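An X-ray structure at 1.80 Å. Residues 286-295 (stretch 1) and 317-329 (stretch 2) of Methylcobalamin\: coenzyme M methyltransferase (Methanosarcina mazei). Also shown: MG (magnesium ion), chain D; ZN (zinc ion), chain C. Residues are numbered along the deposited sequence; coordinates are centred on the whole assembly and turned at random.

Stretch 1 (286-295) ARLVGNVSSP
Stretch 2 317-329: GIDVLAPGCGIAP

The apolar centre lies on one face of the parallel pair of strands, where V289 CG1 meets V320 CG1 at 3.9 Å and A322 CB at 3.8 Å; both valines are t (chi1 179° and 170°). L288 (chi1 t, chi2 p) and I318 (chi1 t, chi2 p) add a second contact, L288 CD2 to I318 CD1 at 3.8 Å, and V292 CG2 (chi1 t) reaches L321 CD1 (t, p) at 4.3 Å. Strands 287-292 and 320-323 run in the same direction, their axes inclined by 41° and 4.4 Å apart at closest approach. The register pairs V289 with V320 (CA to CA 4.7 Å), G290 with L321 (5.2 Å), N291 with A322 (5.9 Å) and V292 with P323 (4.7 Å). Edge to edge, the strands' amides and carbonyls hydrogen-bond: D319 N to L288 O 2.9 Å, V320 N to L288 O weak at 3.3 Å, and G324 N to V292 O 2.7 Å. G290 bonds to both neighbours of its partner L321, G290 N to V320 O at 3.0 Å and A322 N to G290 O at 2.9 Å. V292 N to A322 O is 3.2 Å, the position of A322 O less certain. G290 adopts phi/psi 147/-154, where a CB would jam against the preceding carbonyl, and a cis peptide leads into N291 (-136/34, chi1 p). Water 1 links V289 O (3.2 Å) to P323 O (2.7 Å).

At one polar end, D319 (chi1 m) accepts L288 N through OD2 at 2.7 Å, nearly linear at 171°, while its OD1 binds magnesium at 2.2 Å; one carboxylate joins strand and metal. At the other, S294 begins a helix and points its CB toward stretch 2. S294 OG (chi1 m) lies 3.0 Å from both C325 O and G326 O and accepts a weak bond from C325 N at 3.4 Å. C325 (chi1 t) binds zinc through SG at 2.5 Å. Water 2 joins S294 O to A328 N, both at 2.9 Å.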

# COMPACT_ATOMS: atom_id res chain seq x y z
N ALA A 286 4.01 -16.16 4.81
CA ALA A 286 3.18 -14.96 4.66
C ALA A 286 1.99 -15.35 3.78
O ALA A 286 1.98 -16.46 3.18
CB ALA A 286 3.92 -13.78 4.04
N ARG A 287 0.93 -14.55 3.85
CA ARG A 287 -0.22 -14.72 2.98
C ARG A 287 -0.11 -13.86 1.77
O ARG A 287 0.70 -12.90 1.73
CB ARG A 287 -1.49 -14.40 3.75
CG ARG A 287 -2.16 -15.57 4.43
CD ARG A 287 -1.23 -16.28 5.41
NE ARG A 287 -0.71 -15.42 6.45
CZ ARG A 287 0.40 -15.61 7.14
NH1 ARG A 287 1.13 -16.71 7.03
NH2 ARG A 287 0.80 -14.73 8.05
N LEU A 288 -0.90 -14.15 0.75
CA LEU A 288 -0.79 -13.46 -0.55
C LEU A 288 -2.05 -12.65 -0.89
O LEU A 288 -3.19 -13.12 -0.74
CB LEU A 288 -0.44 -14.43 -1.67
CG LEU A 288 0.11 -13.87 -2.98
CD1 LEU A 288 1.45 -13.17 -2.78
CD2 LEU A 288 0.20 -14.95 -4.08
N VAL A 289 -1.82 -11.39 -1.22
CA VAL A 289 -2.88 -10.44 -1.50
C VAL A 289 -2.72 -10.03 -2.96
O VAL A 289 -1.64 -9.70 -3.40
CB VAL A 289 -2.79 -9.20 -0.62
CG1 VAL A 289 -3.92 -8.23 -0.99
CG2 VAL A 289 -2.76 -9.57 0.90
N GLY A 290 -3.82 -10.05 -3.69
CA GLY A 290 -3.76 -9.67 -5.13
C GLY A 290 -4.75 -10.46 -5.94
O GLY A 290 -5.74 -10.89 -5.39
N ASN A 291 -4.52 -10.65 -7.25
CA ASN A 291 -3.39 -10.13 -8.02
C ASN A 291 -3.83 -9.57 -9.39
O ASN A 291 -3.12 -9.73 -10.41
CB ASN A 291 -2.38 -11.24 -8.26
CG ASN A 291 -2.98 -12.41 -9.00
OD1 ASN A 291 -4.18 -12.42 -9.25
ND2 ASN A 291 -2.16 -13.39 -9.32
N VAL A 292 -5.02 -8.99 -9.44
CA VAL A 292 -5.64 -8.75 -10.71
C VAL A 292 -4.97 -7.49 -11.30
O VAL A 292 -4.85 -6.45 -10.61
CB VAL A 292 -7.21 -8.68 -10.63
CG1 VAL A 292 -7.78 -8.43 -12.06
CG2 VAL A 292 -7.81 -9.98 -10.03
N SER A 293 -4.52 -7.59 -12.56
CA SER A 293 -3.66 -6.55 -13.13
C SER A 293 -4.38 -5.22 -13.16
O SER A 293 -5.40 -5.08 -13.82
CB SER A 293 -3.36 -6.88 -14.56
OG SER A 293 -2.61 -5.85 -15.20
N SER A 294 -3.85 -4.22 -12.48
CA SER A 294 -4.48 -2.88 -12.58
C SER A 294 -4.45 -2.25 -14.00
O SER A 294 -5.46 -1.79 -14.47
CB SER A 294 -3.86 -1.89 -11.57
OG SER A 294 -4.23 -2.34 -10.25
N PRO A 295 -3.28 -2.21 -14.65
CA PRO A 295 -3.22 -1.58 -15.97
C PRO A 295 -3.81 -2.39 -17.11
O PRO A 295 -4.34 -1.78 -18.06
CB PRO A 295 -1.69 -1.32 -16.17
CG PRO A 295 -1.04 -2.45 -15.40
CD PRO A 295 -1.92 -2.59 -14.16
N GLY A 317 -5.55 -19.99 -4.74
CA GLY A 317 -5.34 -19.85 -3.31
C GLY A 317 -5.00 -18.48 -2.72
O GLY A 317 -4.49 -18.39 -1.58
N ILE A 318 -5.22 -17.40 -3.49
CA ILE A 318 -5.06 -16.06 -2.96
C ILE A 318 -5.78 -15.92 -1.64
O ILE A 318 -6.84 -16.52 -1.44
CB ILE A 318 -5.57 -15.02 -3.99
CG1 ILE A 318 -4.79 -13.75 -3.83
CG2 ILE A 318 -7.10 -14.76 -3.88
CD1 ILE A 318 -3.37 -13.80 -4.44
N ASP A 319 -5.17 -15.21 -0.70
CA ASP A 319 -5.72 -15.06 0.61
C ASP A 319 -6.68 -13.91 0.76
O ASP A 319 -7.61 -13.96 1.58
CB ASP A 319 -4.58 -15.00 1.61
CG ASP A 319 -3.72 -16.24 1.54
OD1 ASP A 319 -4.26 -17.30 1.90
OD2 ASP A 319 -2.57 -16.23 1.05
N VAL A 320 -6.39 -12.85 0.05
CA VAL A 320 -7.20 -11.64 -0.02
C VAL A 320 -7.26 -11.22 -1.50
O VAL A 320 -6.21 -10.98 -2.13
CB VAL A 320 -6.65 -10.46 0.79
CG1 VAL A 320 -7.44 -9.18 0.44
CG2 VAL A 320 -6.67 -10.76 2.33
N LEU A 321 -8.46 -11.25 -2.07
CA LEU A 321 -8.60 -10.93 -3.51
C LEU A 321 -8.55 -9.42 -3.65
O LEU A 321 -9.29 -8.68 -2.96
CB LEU A 321 -9.89 -11.45 -4.06
CG LEU A 321 -10.27 -11.15 -5.52
CD1 LEU A 321 -9.19 -11.75 -6.40
CD2 LEU A 321 -11.68 -11.58 -5.95
N ALA A 322 -7.67 -8.96 -4.54
CA ALA A 322 -7.42 -7.50 -4.66
C ALA A 322 -6.75 -7.16 -5.98
O ALA A 322 -6.18 -8.02 -6.61
CB ALA A 322 -6.55 -7.02 -3.47
N PRO A 323 -6.73 -5.83 -6.35
CA PRO A 323 -5.94 -5.38 -7.48
C PRO A 323 -4.45 -5.70 -7.22
O PRO A 323 -3.98 -5.63 -6.09
CB PRO A 323 -6.19 -3.87 -7.51
CG PRO A 323 -7.54 -3.72 -6.83
CD PRO A 323 -7.52 -4.74 -5.75
N GLY A 324 -3.69 -5.92 -8.28
CA GLY A 324 -2.29 -6.13 -8.13
C GLY A 324 -1.49 -4.88 -7.75
O GLY A 324 -0.47 -4.99 -7.15
N CYS A 325 -1.93 -3.70 -8.15
CA CYS A 325 -1.21 -2.47 -7.88
C CYS A 325 -2.28 -1.43 -7.56
O CYS A 325 -3.45 -1.79 -7.42
CB CYS A 325 -0.32 -2.05 -9.07
SG CYS A 325 0.85 -0.81 -8.49
N GLY A 326 -1.91 -0.17 -7.36
CA GLY A 326 -2.95 0.86 -7.20
C GLY A 326 -3.93 0.81 -8.39
O GLY A 326 -3.56 0.49 -9.53
N ILE A 327 -5.19 1.10 -8.11
CA ILE A 327 -6.20 1.14 -9.16
C ILE A 327 -5.89 2.32 -10.05
O ILE A 327 -5.61 3.47 -9.56
CB ILE A 327 -7.58 1.28 -8.50
CG1 ILE A 327 -7.81 0.10 -7.53
CG2 ILE A 327 -8.70 1.35 -9.56
CD1 ILE A 327 -9.23 -0.01 -6.92
N ALA A 328 -5.87 2.11 -11.36
CA ALA A 328 -5.68 3.27 -12.25
C ALA A 328 -6.87 4.26 -12.06
O ALA A 328 -8.04 3.83 -11.92
CB ALA A 328 -5.58 2.83 -13.72
N PRO A 329 -6.58 5.55 -12.05
CA PRO A 329 -7.62 6.52 -11.80
C PRO A 329 -8.78 6.48 -12.81
O PRO A 329 -9.91 6.77 -12.43
CB PRO A 329 -6.89 7.84 -11.86
CG PRO A 329 -5.48 7.53 -11.44
CD PRO A 329 -5.22 6.12 -11.87
MG MG D . -4.95 -19.32 2.37
ZN ZN C . 2.91 -1.85 -7.44
O HOH W 1 -2.10 -6.65 -4.42
O HOH W 2 -6.93 -0.33 -12.47
O HOH W 3 -5.28 -20.20 0.51
O HOH W 4 -6.82 -18.79 2.96